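Local coordinates for Lin1889 protein (Listeria innocua Clip11262, PDB 3B57) that is of unknown function but binds a magnesium ion in an HD domain and may therefore be a metal-dependent phosphohydrolase, at residues 1-6 with 47-52; 8-13 with 54-59; 75-80 with 92-97; 126-131 with 179-184. One frame throughout, in Å; residues are numbered along the deposited sequence.

Contact 1: residues 1-6 with 47-52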
loop_
_atom_site.group_PDB
_atom_site.type_symbol
_atom_site.label_atom_id
_atom_site.label_comp_id
_atom_site.label_asym_id
_atom_site.label_seq_id
_atom_site.Cartn_x
_atom_site.Cartn_y
_atom_site.Cartn_z
HETATM N N MSE A 1 10.904 7.053 -42.359
HETATM C CA MSE A 1 10.450 7.325 -40.967
HETATM C C MSE A 1 11.634 7.422 -40.010
HETATM O O MSE A 1 12.549 6.596 -40.061
HETATM C CB MSE A 1 9.512 6.213 -40.496
HETATM C CG MSE A 1 10.087 4.812 -40.668
HETATM SE SE MSE A 1 9.386 3.484 -39.411
HETATM C CE MSE A 1 11.061 2.819 -38.743
ATOM N N ASN A 2 11.615 8.431 -39.138
ATOM C CA ASN A 2 12.685 8.625 -38.158
ATOM C C ASN A 2 12.260 8.017 -36.824
ATOM O O ASN A 2 11.498 8.617 -36.063
ATOM C CB ASN A 2 12.990 10.118 -37.980
ATOM C CG ASN A 2 14.231 10.365 -37.130
ATOM O OD1 ASN A 2 14.274 10.014 -35.948
ATOM N ND2 ASN A 2 15.250 10.969 -37.734
ATOM N N LYS A 3 12.760 6.818 -36.552
ATOM C CA LYS A 3 12.430 6.100 -35.330
ATOM C C LYS A 3 12.613 6.908 -34.060
ATOM O O LYS A 3 11.704 6.993 -33.242
ATOM C CB LYS A 3 13.256 4.817 -35.235
ATOM C CG LYS A 3 12.753 3.692 -36.115
ATOM C CD LYS A 3 13.648 2.470 -36.006
ATOM C CE LYS A 3 13.053 1.269 -36.731
ATOM N NZ LYS A 3 13.952 0.076 -36.711
ATOM N N GLU A 4 13.784 7.504 -33.893
ATOM C CA GLU A 4 14.054 8.274 -32.687
ATOM C C GLU A 4 13.008 9.352 -32.465
ATOM O O GLU A 4 12.593 9.615 -31.333
ATOM C CB GLU A 4 15.430 8.923 -32.762
ATOM C CG GLU A 4 15.938 9.423 -31.423
ATOM C CD GLU A 4 17.069 10.412 -31.572
ATOM O OE1 GLU A 4 17.976 10.149 -32.398
ATOM O OE2 GLU A 4 17.052 11.445 -30.858
ATOM N N GLU A 5 12.582 9.978 -33.555
ATOM C CA GLU A 5 11.586 11.034 -33.469
ATOM C C GLU A 5 10.182 10.515 -33.165
ATOM O O GLU A 5 9.479 11.079 -32.320
ATOM C CB GLU A 5 11.573 11.847 -34.764
ATOM C CG GLU A 5 12.283 13.191 -34.641
ATOM C CD GLU A 5 11.789 14.003 -33.440
ATOM O OE1 GLU A 5 10.610 13.837 -33.040
ATOM O OE2 GLU A 5 12.578 14.815 -32.908
ATOM N N ILE A 6 9.784 9.450 -33.864
ATOM C CA ILE A 6 8.474 8.835 -33.682
ATOM C C ILE A 6 8.299 8.427 -32.225
ATOM O O ILE A 6 7.250 8.661 -31.621
ATOM C CB ILE A 6 8.314 7.579 -34.568
ATOM C CG1 ILE A 6 8.401 7.964 -36.043
ATOM C CG2 ILE A 6 6.971 6.901 -34.291
ATOM C CD1 ILE A 6 8.073 6.822 -36.991
ATOM N N ASP A 47 13.027 -6.415 -31.779
ATOM C CA ASP A 47 12.914 -5.121 -32.466
ATOM C C ASP A 47 12.610 -4.049 -31.415
ATOM O O ASP A 47 11.451 -3.847 -31.032
ATOM C CB ASP A 47 11.768 -5.177 -33.497
ATOM C CG ASP A 47 11.749 -3.975 -34.460
ATOM O OD1 ASP A 47 12.010 -2.825 -34.012
ATOM O OD2 ASP A 47 11.444 -4.192 -35.668
ATOM N N LEU A 48 13.649 -3.355 -30.969
ATOM C CA LEU A 48 13.503 -2.318 -29.953
ATOM C C LEU A 48 12.435 -1.266 -30.276
ATOM O O LEU A 48 11.705 -0.806 -29.393
ATOM C CB LEU A 48 14.858 -1.637 -29.715
ATOM C CG LEU A 48 14.968 -0.564 -28.627
ATOM C CD1 LEU A 48 14.514 -1.124 -27.280
ATOM C CD2 LEU A 48 16.400 -0.087 -28.549
ATOM N N PHE A 49 12.345 -0.881 -31.543
ATOM C CA PHE A 49 11.369 0.122 -31.958
ATOM C C PHE A 49 9.958 -0.430 -31.869
ATOM O O PHE A 49 9.016 0.258 -31.472
ATOM C CB PHE A 49 11.654 0.567 -33.392
ATOM C CG PHE A 49 10.641 1.521 -33.939
ATOM C CD1 PHE A 49 9.727 1.107 -34.901
ATOM C CD2 PHE A 49 10.589 2.832 -33.480
ATOM C CE1 PHE A 49 8.772 1.986 -35.403
ATOM C CE2 PHE A 49 9.641 3.718 -33.973
ATOM C CZ PHE A 49 8.728 3.293 -34.940
ATOM N N THR A 50 9.818 -1.684 -32.252
ATOM C CA THR A 50 8.527 -2.322 -32.213
ATOM C C THR A 50 8.058 -2.486 -30.755
ATOM O O THR A 50 6.863 -2.361 -30.455
ATOM C CB THR A 50 8.619 -3.666 -32.958
ATOM O OG1 THR A 50 7.774 -3.612 -34.111
ATOM C CG2 THR A 50 8.224 -4.831 -32.076
ATOM N N ILE A 51 9.025 -2.734 -29.865
ATOM C CA ILE A 51 8.816 -2.925 -28.421
ATOM C C ILE A 51 8.510 -1.611 -27.712
ATOM O O ILE A 51 7.535 -1.501 -26.971
ATOM C CB ILE A 51 10.097 -3.548 -27.769
ATOM C CG1 ILE A 51 10.237 -5.016 -28.208
ATOM C CG2 ILE A 51 10.066 -3.393 -26.242
ATOM C CD1 ILE A 51 11.606 -5.624 -27.948
ATOM N N GLU A 52 9.360 -0.620 -27.946
ATOM C CA GLU A 52 9.221 0.692 -27.332
ATOM C C GLU A 52 7.833 1.329 -27.527
ATOM O O GLU A 52 7.316 1.969 -26.611
ATOM C CB GLU A 52 10.310 1.609 -27.883
ATOM C CG GLU A 52 10.929 2.512 -26.856
ATOM C CD GLU A 52 12.399 2.731 -27.126
ATOM O OE1 GLU A 52 13.081 1.710 -27.390
ATOM O OE2 GLU A 52 12.877 3.898 -27.061
#
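Lys3 lies across the ring of Phe49, using its hydrocarbon chain rather than its charge. Its CG stands 3.7 Å from the ring centroid and 19° off the ring normal, a CH-pi contact over one face that is shifted toward the rim. With CG anti to the carbonyl carbon (chi1 -77°) and the chain extended beyond it, CD and CE carry on over Phe49 CG and CB. A lysine suits this edge of the structure because four methylenes can cover an aromatic face while the ammonium stays at the surface; here NZ is 4.4 Å from Asp47 OD1, opposite charges near each other, probably a weak attraction but too long for a salt bridge. Met1, a selenomethionine, adds its CE on the same face, 4.1 Å from Phe49 CE1, and its SE makes an oblique Met-aromatic contact. This residue is poorly ordered, so the detail is uncertain. Ile6 closes the ring's edge, bringing CG2 to 4.1 Å from Phe49 CZ, near the ring plane.

Both helix starts are capped. Asn2 OD1 accepts from Glu5 N at 2.9 Å, and Asp47 OD1 accepts from Thr50 N at 3.0 Å, the latter from above the carboxylate plane. Side-chain acceptors at these N-cap positions satisfy amides of the first turns, and the negative charge of Asp47 should also suit the positive end of its helix. Farther out, Asp47 N bonds to Glu115, and Ile85 touches both Phe49 and Ile6. The arrangement is helix-to-helix packing between the N-terminal helix 3-15 and helix 48-57 of the all-helical HD domain, away from the metal site.

Contact 2: residues 8-13 with 54-59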
loop_
_atom_site.group_PDB
_atom_site.type_symbol
_atom_site.label_atom_id
_atom_site.label_comp_id
_atom_site.label_asym_id
_atom_site.label_seq_id
_atom_site.Cartn_x
_atom_site.Cartn_y
_atom_site.Cartn_z
ATOM N N LEU A 8 9.778 9.668 -29.645
ATOM C CA LEU A 8 9.658 10.889 -28.861
ATOM C C LEU A 8 8.236 11.436 -28.906
ATOM O O LEU A 8 7.684 11.866 -27.889
ATOM C CB LEU A 8 10.611 11.950 -29.398
ATOM C CG LEU A 8 10.997 12.988 -28.355
ATOM C CD1 LEU A 8 12.147 12.418 -27.528
ATOM C CD2 LEU A 8 11.411 14.285 -29.033
ATOM N N SER A 9 7.661 11.427 -30.104
ATOM C CA SER A 9 6.309 11.911 -30.335
ATOM C C SER A 9 5.297 11.076 -29.548
ATOM O O SER A 9 4.451 11.609 -28.831
ATOM C CB SER A 9 6.009 11.847 -31.835
ATOM O OG SER A 9 4.658 12.185 -32.116
ATOM N N ALA A 10 5.398 9.759 -29.693
ATOM C CA ALA A 10 4.514 8.836 -28.995
ATOM C C ALA A 10 4.632 9.096 -27.501
ATOM O O ALA A 10 3.637 9.143 -26.780
ATOM C CB ALA A 10 4.908 7.399 -29.310
ATOM N N LYS A 11 5.862 9.273 -27.046
ATOM C CA LYS A 11 6.123 9.528 -25.641
ATOM C C LYS A 11 5.382 10.782 -25.182
ATOM O O LYS A 11 4.633 10.737 -24.210
ATOM C CB LYS A 11 7.630 9.676 -25.431
ATOM C CG LYS A 11 8.141 9.390 -24.037
ATOM C CD LYS A 11 9.642 9.150 -24.113
ATOM C CE LYS A 11 10.407 9.856 -23.007
ATOM N NZ LYS A 11 11.827 10.079 -23.430
ATOM N N ASN A 12 5.571 11.892 -25.888
ATOM C CA ASN A 12 4.911 13.147 -25.519
ATOM C C ASN A 12 3.392 13.108 -25.648
ATOM O O ASN A 12 2.688 13.821 -24.933
ATOM C CB ASN A 12 5.480 14.305 -26.344
ATOM C CG ASN A 12 6.813 14.799 -25.802
ATOM O OD1 ASN A 12 6.870 15.486 -24.778
ATOM N ND2 ASN A 12 7.895 14.433 -26.477
ATOM N N TRP A 13 2.895 12.271 -26.552
ATOM C CA TRP A 13 1.462 12.128 -26.762
ATOM C C TRP A 13 0.827 11.380 -25.584
ATOM O O TRP A 13 -0.167 11.837 -25.029
ATOM C CB TRP A 13 1.205 11.403 -28.093
ATOM C CG TRP A 13 -0.242 11.163 -28.415
ATOM C CD1 TRP A 13 -1.292 11.944 -28.060
ATOM C CD2 TRP A 13 -0.791 10.077 -29.179
ATOM N NE1 TRP A 13 -2.466 11.417 -28.546
ATOM C CE2 TRP A 13 -2.187 10.271 -29.237
ATOM C CE3 TRP A 13 -0.237 8.961 -29.819
ATOM C CZ2 TRP A 13 -3.044 9.389 -29.907
ATOM C CZ3 TRP A 13 -1.089 8.082 -30.489
ATOM C CH2 TRP A 13 -2.478 8.304 -30.525
ATOM N N ALA A 54 4.918 -0.438 -28.564
ATOM C CA ALA A 54 3.870 -1.271 -28.013
ATOM C C ALA A 54 3.826 -0.991 -26.516
ATOM O O ALA A 54 2.751 -0.902 -25.936
ATOM C CB ALA A 54 4.152 -2.735 -28.280
ATOM N N ALA A 55 4.992 -0.820 -25.895
ATOM C CA ALA A 55 5.054 -0.543 -24.460
ATOM C C ALA A 55 4.372 0.769 -24.101
ATOM O O ALA A 55 3.654 0.848 -23.109
ATOM C CB ALA A 55 6.492 -0.503 -23.993
ATOM N N LEU A 56 4.617 1.800 -24.899
ATOM C CA LEU A 56 4.018 3.094 -24.645
ATOM C C LEU A 56 2.519 3.148 -24.935
ATOM O O LEU A 56 1.816 3.962 -24.339
ATOM C CB LEU A 56 4.737 4.172 -25.445
ATOM C CG LEU A 56 6.133 4.520 -24.949
ATOM C CD1 LEU A 56 6.639 5.715 -25.734
ATOM C CD2 LEU A 56 6.105 4.863 -23.467
ATOM N N PHE A 57 2.026 2.293 -25.835
ATOM C CA PHE A 57 0.597 2.281 -26.165
ATOM C C PHE A 57 -0.146 1.107 -25.537
ATOM O O PHE A 57 -1.355 0.989 -25.708
ATOM C CB PHE A 57 0.359 2.217 -27.688
ATOM C CG PHE A 57 0.937 3.372 -28.462
ATOM C CD1 PHE A 57 1.060 4.625 -27.888
ATOM C CD2 PHE A 57 1.354 3.198 -29.781
ATOM C CE1 PHE A 57 1.595 5.692 -28.619
ATOM C CE2 PHE A 57 1.891 4.262 -30.520
ATOM C CZ PHE A 57 2.014 5.508 -29.938
ATOM N N HIS A 58 0.559 0.243 -24.812
ATOM C CA HIS A 58 -0.079 -0.931 -24.218
ATOM C C HIS A 58 -1.263 -0.592 -23.335
ATOM O O HIS A 58 -2.113 -1.440 -23.071
ATOM C CB HIS A 58 0.938 -1.750 -23.410
ATOM C CG HIS A 58 1.160 -1.263 -22.006
ATOM N ND1 HIS A 58 1.726 -0.039 -21.714
ATOM C CD2 HIS A 58 0.922 -1.858 -20.812
ATOM C CE1 HIS A 58 1.831 0.097 -20.404
ATOM N NE2 HIS A 58 1.351 -0.992 -19.833
ATOM N N ASP A 59 -1.320 0.660 -22.901
ATOM C CA ASP A 59 -2.378 1.100 -22.008
ATOM C C ASP A 59 -3.150 2.279 -22.567
ATOM O O ASP A 59 -3.215 3.337 -21.946
ATOM C CB ASP A 59 -1.768 1.491 -20.665
ATOM C CG ASP A 59 -2.500 0.883 -19.501
ATOM O OD1 ASP A 59 -3.751 0.997 -19.469
ATOM O OD2 ASP A 59 -1.818 0.300 -18.622
#
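Ala10 meets the aromatic end of Phe57: its CB comes to 3.5 Å from Phe57 CZ and lies nearly as close to CE1, approaching the ring obliquely. A methyl is all the side chain that alanine has, which lets helix 3-15 lie close to the ring while Trp79 covers the same residue from helix 71-82.

At Lys11 the long chain leaves the interface, and the contact is made at its root. Leu56 CD1 rests 3.8 Å from Lys11 CA and 4.1 Å from its CB. In Leu56, chi1 (-72°) sets CG beside the backbone N, and the extended chi2 (-173°) carries CD1 out to Lys11. Lysine fits a helix position of this kind because its first atoms can pack while its amine heads elsewhere; Trp34 touches both residues from helix 27-44.

Three residues on from Ala10, Trp13 sends its six-membered ring to the same Phe57 ring. The centroids are 5.7 Å apart and the planes are turned 73° from each other, with Trp13 CE3 at 3.9 Å from Phe57 CE1. Trp13 is also stacked on Trp79, and Leu76 touches both Trp13 and Phe57.

All the pairing between helices 3-15 and 48-57 here is apolar, so it depends on shape and on exclusion of water. The packed Phe57 immediately precedes the magnesium ligands His58 and Asp59, so the packing may steady the backbone there.

Contact 3: residues 75-80 with 92-97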
loop_
_atom_site.group_PDB
_atom_site.type_symbol
_atom_site.label_atom_id
_atom_site.label_comp_id
_atom_site.label_asym_id
_atom_site.label_seq_id
_atom_site.Cartn_x
_atom_site.Cartn_y
_atom_site.Cartn_z
ATOM N N THR A 75 -7.432 4.553 -33.631
ATOM C CA THR A 75 -6.775 5.852 -33.479
ATOM C C THR A 75 -5.257 5.694 -33.525
ATOM O O THR A 75 -4.551 6.486 -34.156
ATOM C CB THR A 75 -7.162 6.508 -32.152
ATOM O OG1 THR A 75 -8.575 6.736 -32.135
ATOM C CG2 THR A 75 -6.431 7.830 -31.974
ATOM N N LEU A 76 -4.762 4.666 -32.845
ATOM C CA LEU A 76 -3.334 4.396 -32.833
ATOM C C LEU A 76 -2.873 4.093 -34.257
ATOM O O LEU A 76 -1.923 4.708 -34.758
ATOM C CB LEU A 76 -3.006 3.206 -31.918
ATOM C CG LEU A 76 -3.059 3.422 -30.400
ATOM C CD1 LEU A 76 -2.766 2.119 -29.663
ATOM C CD2 LEU A 76 -2.052 4.487 -30.009
ATOM N N ILE A 77 -3.546 3.152 -34.917
ATOM C CA ILE A 77 -3.158 2.802 -36.278
ATOM C C ILE A 77 -3.008 4.080 -37.093
ATOM O O ILE A 77 -1.992 4.298 -37.757
ATOM C CB ILE A 77 -4.189 1.886 -36.952
ATOM C CG1 ILE A 77 -4.481 0.696 -36.044
ATOM C CG2 ILE A 77 -3.635 1.398 -38.282
ATOM C CD1 ILE A 77 -5.426 -0.326 -36.619
ATOM N N ASN A 78 -4.019 4.932 -37.015
ATOM C CA ASN A 78 -4.000 6.197 -37.721
ATOM C C ASN A 78 -2.743 6.986 -37.400
ATOM O O ASN A 78 -1.963 7.331 -38.288
ATOM C CB ASN A 78 -5.223 7.010 -37.333
ATOM C CG ASN A 78 -6.103 7.286 -38.503
ATOM O OD1 ASN A 78 -5.884 8.248 -39.237
ATOM N ND2 ASN A 78 -7.094 6.418 -38.717
ATOM N N TRP A 79 -2.558 7.267 -36.118
ATOM C CA TRP A 79 -1.397 8.013 -35.673
ATOM C C TRP A 79 -0.138 7.354 -36.241
ATOM O O TRP A 79 0.808 8.038 -36.621
ATOM C CB TRP A 79 -1.337 8.028 -34.142
ATOM C CG TRP A 79 -0.242 8.887 -33.591
ATOM C CD1 TRP A 79 -0.313 10.213 -33.295
ATOM C CD2 TRP A 79 1.111 8.491 -33.337
ATOM N NE1 TRP A 79 0.914 10.673 -32.877
ATOM C CE2 TRP A 79 1.805 9.634 -32.896
ATOM C CE3 TRP A 79 1.800 7.278 -33.444
ATOM C CZ2 TRP A 79 3.169 9.599 -32.562
ATOM C CZ3 TRP A 79 3.152 7.245 -33.114
ATOM C CH2 TRP A 79 3.821 8.397 -32.679
HETATM N N MSE A 80 -0.131 6.028 -36.322
HETATM C CA MSE A 80 1.047 5.333 -36.832
HETATM C C MSE A 80 1.221 5.354 -38.346
HETATM O O MSE A 80 2.351 5.412 -38.850
HETATM C CB MSE A 80 1.068 3.889 -36.346
HETATM C CG MSE A 80 1.358 3.747 -34.876
HETATM SE SE MSE A 80 1.738 1.928 -34.402
HETATM C CE MSE A 80 -0.038 1.305 -33.998
ATOM N N LYS A 92 2.461 -5.752 -36.063
ATOM C CA LYS A 92 3.177 -6.333 -34.928
ATOM C C LYS A 92 2.909 -5.566 -33.626
ATOM O O LYS A 92 2.540 -6.158 -32.603
ATOM C CB LYS A 92 4.685 -6.359 -35.198
ATOM C CG LYS A 92 5.127 -7.329 -36.277
ATOM C CD LYS A 92 6.631 -7.620 -36.170
ATOM C CE LYS A 92 7.090 -8.645 -37.207
ATOM N NZ LYS A 92 6.973 -8.105 -38.594
ATOM N N ILE A 93 3.100 -4.250 -33.674
ATOM C CA ILE A 93 2.880 -3.395 -32.515
ATOM C C ILE A 93 1.488 -3.639 -31.926
ATOM O O ILE A 93 1.336 -3.795 -30.712
ATOM C CB ILE A 93 3.061 -1.900 -32.892
ATOM C CG1 ILE A 93 4.537 -1.622 -33.164
ATOM C CG2 ILE A 93 2.563 -0.996 -31.774
ATOM C CD1 ILE A 93 4.823 -0.215 -33.596
ATOM N N ILE A 94 0.472 -3.691 -32.776
ATOM C CA ILE A 94 -0.863 -3.937 -32.262
ATOM C C ILE A 94 -0.999 -5.355 -31.714
ATOM O O ILE A 94 -1.570 -5.550 -30.641
ATOM C CB ILE A 94 -1.935 -3.653 -33.332
ATOM C CG1 ILE A 94 -2.146 -2.144 -33.415
ATOM C CG2 ILE A 94 -3.237 -4.353 -32.987
ATOM C CD1 ILE A 94 -3.334 -1.758 -34.207
ATOM N N ARG A 95 -0.467 -6.338 -32.439
ATOM C CA ARG A 95 -0.522 -7.733 -31.994
ATOM C C ARG A 95 0.076 -7.850 -30.586
ATOM O O ARG A 95 -0.428 -8.604 -29.750
ATOM C CB ARG A 95 0.256 -8.633 -32.966
ATOM C CG ARG A 95 -0.478 -8.930 -34.284
ATOM C CD ARG A 95 0.406 -9.695 -35.292
ATOM N NE ARG A 95 1.112 -10.825 -34.682
ATOM C CZ ARG A 95 0.519 -11.866 -34.101
ATOM N NH1 ARG A 95 -0.808 -11.937 -34.046
ATOM N NH2 ARG A 95 1.255 -12.833 -33.558
ATOM N N ILE A 96 1.147 -7.093 -30.338
ATOM C CA ILE A 96 1.820 -7.087 -29.042
ATOM C C ILE A 96 0.892 -6.547 -27.964
ATOM O O ILE A 96 0.681 -7.186 -26.931
ATOM C CB ILE A 96 3.086 -6.209 -29.074
ATOM C CG1 ILE A 96 4.103 -6.815 -30.035
ATOM C CG2 ILE A 96 3.670 -6.074 -27.668
ATOM C CD1 ILE A 96 5.339 -5.968 -30.234
ATOM N N ILE A 97 0.337 -5.366 -28.207
ATOM C CA ILE A 97 -0.558 -4.753 -27.247
ATOM C C ILE A 97 -1.666 -5.716 -26.830
ATOM O O ILE A 97 -2.120 -5.693 -25.686
ATOM C CB ILE A 97 -1.159 -3.459 -27.817
ATOM C CG1 ILE A 97 -0.036 -2.463 -28.110
ATOM C CG2 ILE A 97 -2.130 -2.857 -26.831
ATOM C CD1 ILE A 97 -0.510 -1.118 -28.598
#
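Leu76, Ile77 and Met80 face Ile93, Ile94 and Ile97 across an antiparallel helical hairpin in the HD domain. The helix segments run at 151° to each other, with their axes 11.3 Å apart at closest approach, a spacing bridged by long aliphatic chains. Each of the four isoleucines has CG1 anti to its carbonyl carbon and an extended chi2, which carries the CD1 methyl well away from its own backbone. Such beta-branched chains suit the interior of a helix pair, since few rotamers are open to them on a helix.

Ile77 and Ile94 cross at about a right angle, Ile94 CD1 lying against both CG1 and CD1 of Ile77. Leu76 and Ile97 meet tip to tip, CD1 to CD1 at 4.1 Å. The other methyl of Leu76, CD2, lies against Phe57, and Leu76 also touches Trp13, while the Ile97 side chain lies about 5 Å from that of the magnesium ligand His58.

Met80, a selenomethionine, is extended at chi2 (-168°) and bends at chi3 (-90°). The unbranched, flexible chain can thereby serve two neighbours: SE is 3.8 Å from Ile93 CD1, and CE turns to lie 4.1 Å from Ile94 CG1.

Contact 4: residues 126-131 with 179-184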
loop_
_atom_site.group_PDB
_atom_site.type_symbol
_atom_site.label_atom_id
_atom_site.label_comp_id
_atom_site.label_asym_id
_atom_site.label_seq_id
_atom_site.Cartn_x
_atom_site.Cartn_y
_atom_site.Cartn_z
ATOM N N ASP A 126 5.916 -4.605 -13.262
ATOM C CA ASP A 126 5.498 -3.411 -12.533
ATOM C C ASP A 126 4.301 -3.649 -11.598
ATOM O O ASP A 126 3.808 -2.713 -10.953
ATOM C CB ASP A 126 5.157 -2.288 -13.507
ATOM C CG ASP A 126 5.354 -0.916 -12.891
ATOM O OD1 ASP A 126 4.413 -0.093 -12.988
ATOM O OD2 ASP A 126 6.455 -0.657 -12.326
ATOM N N ALA A 127 3.859 -4.903 -11.518
ATOM C CA ALA A 127 2.725 -5.278 -10.696
ATOM C C ALA A 127 3.177 -5.850 -9.371
ATOM O O ALA A 127 2.395 -5.918 -8.425
ATOM C CB ALA A 127 1.866 -6.295 -11.443
ATOM N N ILE A 128 4.440 -6.260 -9.311
ATOM C CA ILE A 128 5.009 -6.852 -8.100
ATOM C C ILE A 128 6.096 -5.950 -7.544
ATOM O O ILE A 128 6.346 -4.879 -8.088
ATOM C CB ILE A 128 5.639 -8.233 -8.382
ATOM C CG1 ILE A 128 6.881 -8.062 -9.270
ATOM C CG2 ILE A 128 4.614 -9.134 -9.047
ATOM C CD1 ILE A 128 7.513 -9.346 -9.741
ATOM N N GLY A 129 6.755 -6.398 -6.477
ATOM C CA GLY A 129 7.799 -5.605 -5.851
ATOM C C GLY A 129 7.217 -4.430 -5.082
ATOM O O GLY A 129 6.008 -4.362 -4.868
ATOM N N ALA A 130 8.060 -3.490 -4.673
ATOM C CA ALA A 130 7.570 -2.343 -3.919
ATOM C C ALA A 130 6.418 -1.634 -4.637
ATOM O O ALA A 130 5.414 -1.294 -4.007
ATOM C CB ALA A 130 8.702 -1.372 -3.656
ATOM N N ILE A 131 6.566 -1.422 -5.950
ATOM C CA ILE A 131 5.541 -0.758 -6.777
ATOM C C ILE A 131 4.243 -1.553 -6.721
ATOM O O ILE A 131 3.144 -0.990 -6.638
ATOM C CB ILE A 131 5.956 -0.686 -8.261
ATOM C CG1 ILE A 131 7.431 -0.321 -8.368
ATOM C CG2 ILE A 131 5.125 0.375 -8.993
ATOM C CD1 ILE A 131 8.031 -0.643 -9.744
ATOM N N THR A 179 15.307 -12.119 -13.349
ATOM C CA THR A 179 16.318 -11.660 -12.417
ATOM C C THR A 179 16.006 -10.240 -11.977
ATOM O O THR A 179 16.354 -9.855 -10.871
ATOM C CB THR A 179 17.781 -11.783 -12.991
ATOM O OG1 THR A 179 18.086 -10.647 -13.799
ATOM C CG2 THR A 179 17.930 -13.051 -13.830
ATOM N N ILE A 180 15.338 -9.447 -12.808
ATOM C CA ILE A 180 15.027 -8.101 -12.334
ATOM C C ILE A 180 13.777 -8.166 -11.488
ATOM O O ILE A 180 13.253 -7.153 -11.032
ATOM C CB ILE A 180 14.867 -7.058 -13.468
ATOM C CG1 ILE A 180 13.820 -7.476 -14.484
ATOM C CG2 ILE A 180 16.191 -6.887 -14.155
ATOM C CD1 ILE A 180 13.974 -6.730 -15.818
ATOM N N ALA A 181 13.323 -9.387 -11.254
ATOM C CA ALA A 181 12.149 -9.605 -10.440
ATOM C C ALA A 181 12.596 -10.122 -9.079
ATOM O O ALA A 181 11.834 -10.096 -8.117
ATOM C CB ALA A 181 11.239 -10.620 -11.108
ATOM N N LYS A 182 13.839 -10.591 -9.001
ATOM C CA LYS A 182 14.362 -11.133 -7.758
ATOM C C LYS A 182 14.253 -10.145 -6.604
ATOM O O LYS A 182 13.564 -10.417 -5.621
ATOM C CB LYS A 182 15.817 -11.582 -7.927
ATOM C CG LYS A 182 16.368 -12.359 -6.718
ATOM C CD LYS A 182 17.759 -12.945 -6.971
ATOM C CE LYS A 182 17.770 -13.844 -8.210
ATOM N NZ LYS A 182 19.137 -14.372 -8.511
ATOM N N GLU A 183 14.924 -9.004 -6.705
ATOM C CA GLU A 183 14.841 -8.021 -5.625
ATOM C C GLU A 183 13.391 -7.697 -5.271
ATOM O O GLU A 183 13.059 -7.484 -4.101
ATOM C CB GLU A 183 15.546 -6.731 -6.010
ATOM C CG GLU A 183 17.029 -6.864 -6.110
ATOM C CD GLU A 183 17.723 -5.686 -5.478
ATOM O OE1 GLU A 183 17.373 -4.539 -5.841
ATOM O OE2 GLU A 183 18.609 -5.902 -4.620
ATOM N N LYS A 184 12.532 -7.663 -6.285
ATOM C CA LYS A 184 11.127 -7.368 -6.074
ATOM C C LYS A 184 10.443 -8.482 -5.292
ATOM O O LYS A 184 9.843 -8.229 -4.249
ATOM C CB LYS A 184 10.417 -7.158 -7.412
ATOM C CG LYS A 184 10.840 -5.894 -8.150
ATOM C CD LYS A 184 9.866 -5.555 -9.273
ATOM C CE LYS A 184 10.100 -4.156 -9.814
ATOM N NZ LYS A 184 8.843 -3.555 -10.368
#
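Lys184 reaches across Gly129 with CG anti to the carbonyl carbon (chi1 -68°) and the rest of its chain extended, while Ile128 holds CG1 between its backbone N and carbonyl carbon (chi1 68°), which sets that atom beside the lysine at 3.9 Å from Lys184 CD. The two side chains cross at about a right angle. Ile128 CD1 goes on to Ala181 CB at 4.2 Å, a small methyl at the turn before helix 182-198.

Gly129 has a positive phi of 73°, a conformation that glycine adopts readily, and its lack of a side chain lets Lys184 CB approach to 3.4 Å from Gly129 CA. Beyond the glycine, Ile131 crosses the end of the lysine obliquely, its CD1 4.1 Å from Lys184 CE.

The ammonium is thus carried into a buried place and needs polar partners there. NZ bonds to Leu125 O and forms a salt bridge with Glu198 of the second subunit, which also accepts from Ala130 N at the start of helix 129-140. Asp126 OD2 is 4.2 Å from Lys184 NZ, beyond a salt bridge; Asp126 OD1 is engaged by Arg32 and by the magnesium ligand His29. Lysine suits this position through its length: its methylenes pack on glycine and isoleucine, and its charge at the far end joins a carbonyl of one chain to a carboxylate of another, linking the surroundings of the metal site to the dimer interface.

How the contacts relate
Contacts 1 and 2 are successive levels of one helix pair, 3-15 with 48-57, their centres 10 Å apart. Contact 3 follows along the chain, and its centre is also about 10 Å from that of contact 2. The 75-80 and 92-97 segments touch both earlier contacts: Trp79 reaches Ile6, Ser9 and Trp13, and Ile96 reaches Thr50 and Ala54. The three form one continuous helical cluster on the same side of the chain's centre. Contact 4, last along the chain, has its centre 23 Å from that of contact 2, on the opposite side of the chain's centre, where the second subunit docks. Contact 2 supplies two magnesium ligands, and Asp126 of contact 4 bonds to a third, His29, so the metal site is approached from both groups.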